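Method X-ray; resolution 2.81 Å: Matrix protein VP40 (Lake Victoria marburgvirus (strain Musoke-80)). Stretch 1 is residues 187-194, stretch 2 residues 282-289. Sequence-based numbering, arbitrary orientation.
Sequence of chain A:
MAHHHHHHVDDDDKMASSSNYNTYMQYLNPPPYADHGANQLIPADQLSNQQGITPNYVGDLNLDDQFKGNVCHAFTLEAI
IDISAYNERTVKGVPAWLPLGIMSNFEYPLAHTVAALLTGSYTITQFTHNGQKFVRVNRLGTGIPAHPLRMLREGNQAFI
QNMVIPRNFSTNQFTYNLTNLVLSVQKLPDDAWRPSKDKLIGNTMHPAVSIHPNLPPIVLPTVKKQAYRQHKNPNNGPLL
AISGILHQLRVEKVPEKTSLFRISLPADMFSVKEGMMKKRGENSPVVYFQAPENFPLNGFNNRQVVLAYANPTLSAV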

# COMPACT_ATOMS: atom_id res chain seq x y z
N LYS A 187 -13.31 -0.14 6.67
CA LYS A 187 -14.15 1.01 6.87
C LYS A 187 -15.14 0.68 8.01
O LYS A 187 -15.79 -0.37 7.98
CB LYS A 187 -14.83 1.36 5.54
CG LYS A 187 -15.97 2.35 5.65
CD LYS A 187 -16.72 2.66 4.35
N LEU A 188 -15.21 1.53 9.03
CA LEU A 188 -16.23 1.39 10.08
C LEU A 188 -17.56 1.71 9.46
O LEU A 188 -17.61 2.53 8.56
CB LEU A 188 -16.00 2.40 11.20
CG LEU A 188 -15.06 2.06 12.34
CD1 LEU A 188 -13.77 1.44 11.85
CD2 LEU A 188 -14.77 3.33 13.11
N PRO A 189 -18.64 1.09 9.94
CA PRO A 189 -19.97 1.41 9.40
C PRO A 189 -20.36 2.85 9.69
O PRO A 189 -19.76 3.51 10.53
CB PRO A 189 -20.90 0.46 10.15
CG PRO A 189 -20.03 -0.65 10.63
CD PRO A 189 -18.68 -0.04 10.87
N ASP A 190 -21.37 3.34 8.99
CA ASP A 190 -21.74 4.75 9.11
C ASP A 190 -22.27 5.13 10.48
O ASP A 190 -22.20 6.30 10.84
CB ASP A 190 -22.73 5.15 8.00
CG ASP A 190 -22.09 5.10 6.62
OD1 ASP A 190 -21.11 4.32 6.44
OD2 ASP A 190 -22.55 5.82 5.71
N ASP A 191 -22.75 4.16 11.26
CA ASP A 191 -23.24 4.45 12.61
C ASP A 191 -22.14 4.65 13.67
O ASP A 191 -22.43 4.73 14.86
CB ASP A 191 -24.29 3.41 13.08
CG ASP A 191 -23.72 2.00 13.27
OD1 ASP A 191 -22.50 1.86 13.50
OD2 ASP A 191 -24.52 1.04 13.18
N ALA A 192 -20.89 4.76 13.27
CA ALA A 192 -19.83 4.92 14.25
C ALA A 192 -19.85 6.32 14.77
O ALA A 192 -19.92 7.27 14.01
CB ALA A 192 -18.48 4.62 13.63
N TRP A 193 -19.85 6.43 16.09
CA TRP A 193 -19.70 7.68 16.75
C TRP A 193 -18.23 7.88 17.01
O TRP A 193 -17.49 6.96 17.28
CB TRP A 193 -20.45 7.71 18.06
CG TRP A 193 -20.23 9.01 18.74
CD1 TRP A 193 -20.97 10.12 18.61
CD2 TRP A 193 -19.12 9.35 19.59
NE1 TRP A 193 -20.41 11.14 19.33
CE2 TRP A 193 -19.28 10.70 19.94
CE3 TRP A 193 -18.00 8.65 20.06
CZ2 TRP A 193 -18.38 11.36 20.78
CZ3 TRP A 193 -17.10 9.32 20.89
CH2 TRP A 193 -17.30 10.67 21.24
N ARG A 194 -17.80 9.12 16.95
CA ARG A 194 -16.41 9.42 16.92
C ARG A 194 -16.23 10.79 17.52
O ARG A 194 -17.07 11.65 17.30
CB ARG A 194 -15.96 9.40 15.46
CG ARG A 194 -14.46 9.31 15.23
CD ARG A 194 -13.89 7.91 15.03
NE ARG A 194 -12.46 8.13 14.86
CZ ARG A 194 -11.52 7.74 15.71
NH1 ARG A 194 -11.84 7.03 16.79
NH2 ARG A 194 -10.25 8.04 15.45
N GLU A 282 -29.15 11.83 13.50
CA GLU A 282 -30.47 11.21 13.50
C GLU A 282 -30.37 9.70 13.69
O GLU A 282 -31.08 8.93 13.04
N ASN A 283 -29.48 9.27 14.58
CA ASN A 283 -29.28 7.83 14.86
C ASN A 283 -28.60 7.45 16.22
O ASN A 283 -28.03 8.28 16.93
CB ASN A 283 -28.55 7.14 13.69
CG ASN A 283 -27.15 7.68 13.48
OD1 ASN A 283 -26.87 8.85 13.79
ND2 ASN A 283 -26.26 6.84 12.95
N SER A 284 -28.66 6.16 16.54
CA SER A 284 -28.26 5.65 17.82
C SER A 284 -26.76 5.84 18.11
O SER A 284 -25.92 5.71 17.23
CB SER A 284 -28.62 4.17 17.91
OG SER A 284 -29.90 3.92 17.35
N PRO A 285 -26.42 6.12 19.36
CA PRO A 285 -25.02 6.26 19.65
C PRO A 285 -24.34 4.89 19.78
O PRO A 285 -24.83 4.01 20.49
CB PRO A 285 -25.04 7.04 20.96
CG PRO A 285 -26.32 6.66 21.62
CD PRO A 285 -27.24 6.12 20.59
N VAL A 286 -23.24 4.69 19.05
CA VAL A 286 -22.52 3.44 19.07
C VAL A 286 -21.01 3.69 18.94
O VAL A 286 -20.61 4.44 18.08
CB VAL A 286 -22.96 2.54 17.91
CG1 VAL A 286 -22.19 1.22 17.93
CG2 VAL A 286 -24.47 2.29 17.96
N VAL A 287 -20.20 3.03 19.78
CA VAL A 287 -18.75 3.13 19.65
C VAL A 287 -18.10 1.85 19.21
O VAL A 287 -18.38 0.80 19.71
CB VAL A 287 -18.05 3.51 20.94
CG1 VAL A 287 -18.26 4.96 21.22
CG2 VAL A 287 -18.55 2.68 22.09
N TYR A 288 -17.19 1.98 18.27
CA TYR A 288 -16.46 0.87 17.79
C TYR A 288 -15.10 0.90 18.43
O TYR A 288 -14.60 1.95 18.76
CB TYR A 288 -16.34 0.94 16.26
CG TYR A 288 -17.63 0.60 15.59
CD1 TYR A 288 -18.61 1.54 15.44
CD2 TYR A 288 -17.88 -0.67 15.15
CE1 TYR A 288 -19.80 1.25 14.83
CE2 TYR A 288 -19.08 -0.98 14.55
CZ TYR A 288 -20.04 -0.02 14.40
OH TYR A 288 -21.22 -0.34 13.77
N PHE A 289 -14.52 -0.26 18.62
CA PHE A 289 -13.17 -0.31 19.12
C PHE A 289 -12.51 -1.58 18.60
O PHE A 289 -13.16 -2.48 18.06
CB PHE A 289 -13.16 -0.23 20.67
CG PHE A 289 -13.72 -1.45 21.38
CD1 PHE A 289 -15.08 -1.57 21.61
CD2 PHE A 289 -12.88 -2.44 21.81
CE1 PHE A 289 -15.60 -2.67 22.27
CE2 PHE A 289 -13.39 -3.54 22.46
CZ PHE A 289 -14.74 -3.67 22.69

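This is a small contact between a turn-bearing loop and the start of a strand, built around one tyrosine ring and held by two hydrogen bonds, one from the backbone and one from the tyrosine hydroxyl. Together the two stretches bury 427 Å² of surface, and Tyr288 contributes the largest share.

The first stretch owes its shape to a type I beta turn from Pro189 to Ala192, closed by a hydrogen bond from Ala192 N to Pro189 O at 3.2 Å. Pro189 stands at the first position of this turn. Facing it, the second stretch approaches as loop and becomes strand at Val286. The backbones come together just beyond the turn, where Trp193 CA and Val287 CA lie 5.5 Å apart. Here Trp193 N donates to Val286 O at 2.9 Å, with an N-H...O angle of 159°, a well-formed, fairly straight bond. It is the sole backbone hydrogen bond between the stretches, so within these stretches the backbones are joined at one point, without a ladder of bonds.

Tyr288 supplies most of the side-chain contact. Its CA-to-CB bond points toward the loop, and with chi1 at -74° (m) the ring reaches the residues of the turn. Pro189 lies over one face: its CD is 4.1 Å from the centroid of the Tyr288 ring and 28° off the ring normal, a CH-pi contact in which the slightly polarized C-H groups next to the proline nitrogen suit the electron-rich aromatic surface. Ala192 approaches obliquely, its CB 3.6 Å from Tyr288 CD1, where a single methyl gives close packing. Leu188 adds a looser apolar contact nearer the base of the side chain, with its CD2 4.3 Å from Tyr288 CB.

At the far end of the ring, the phenol finds a polar partner. Tyr288 OH donates to Asp191 OD1 at 2.6 Å, and the carboxylate oxygen sits at the ring edge, near its plane, where the hydroxyl can reach it. The shortness of the bond fits a phenol donor meeting a strong, probably charged acceptor. The aspartate is in the p rotamer, chi1 66°, and its CA-to-CB bond points toward the strand. One aromatic side chain thus satisfies two kinds of chemistry: its ring packs against apolar groups of the loop while its hydroxyl anchors the turn.

Beside the backbone bond, Trp193 also begins toward the other stretch, but the end of its side chain leads away. Its CE3 still meets Val287 CG1 at 3.9 Å, an oblique apolar contact between two buried residues. At the exposed border, Asn283 ND2 comes within 3.9 Å of Asp191 CA; this is proximity alone, and the asparagine is poorly ordered.

The rule to read here is economical: fix the loop with a turn, pin it once through the backbone, and let one tyrosine join the packing to the polar anchor.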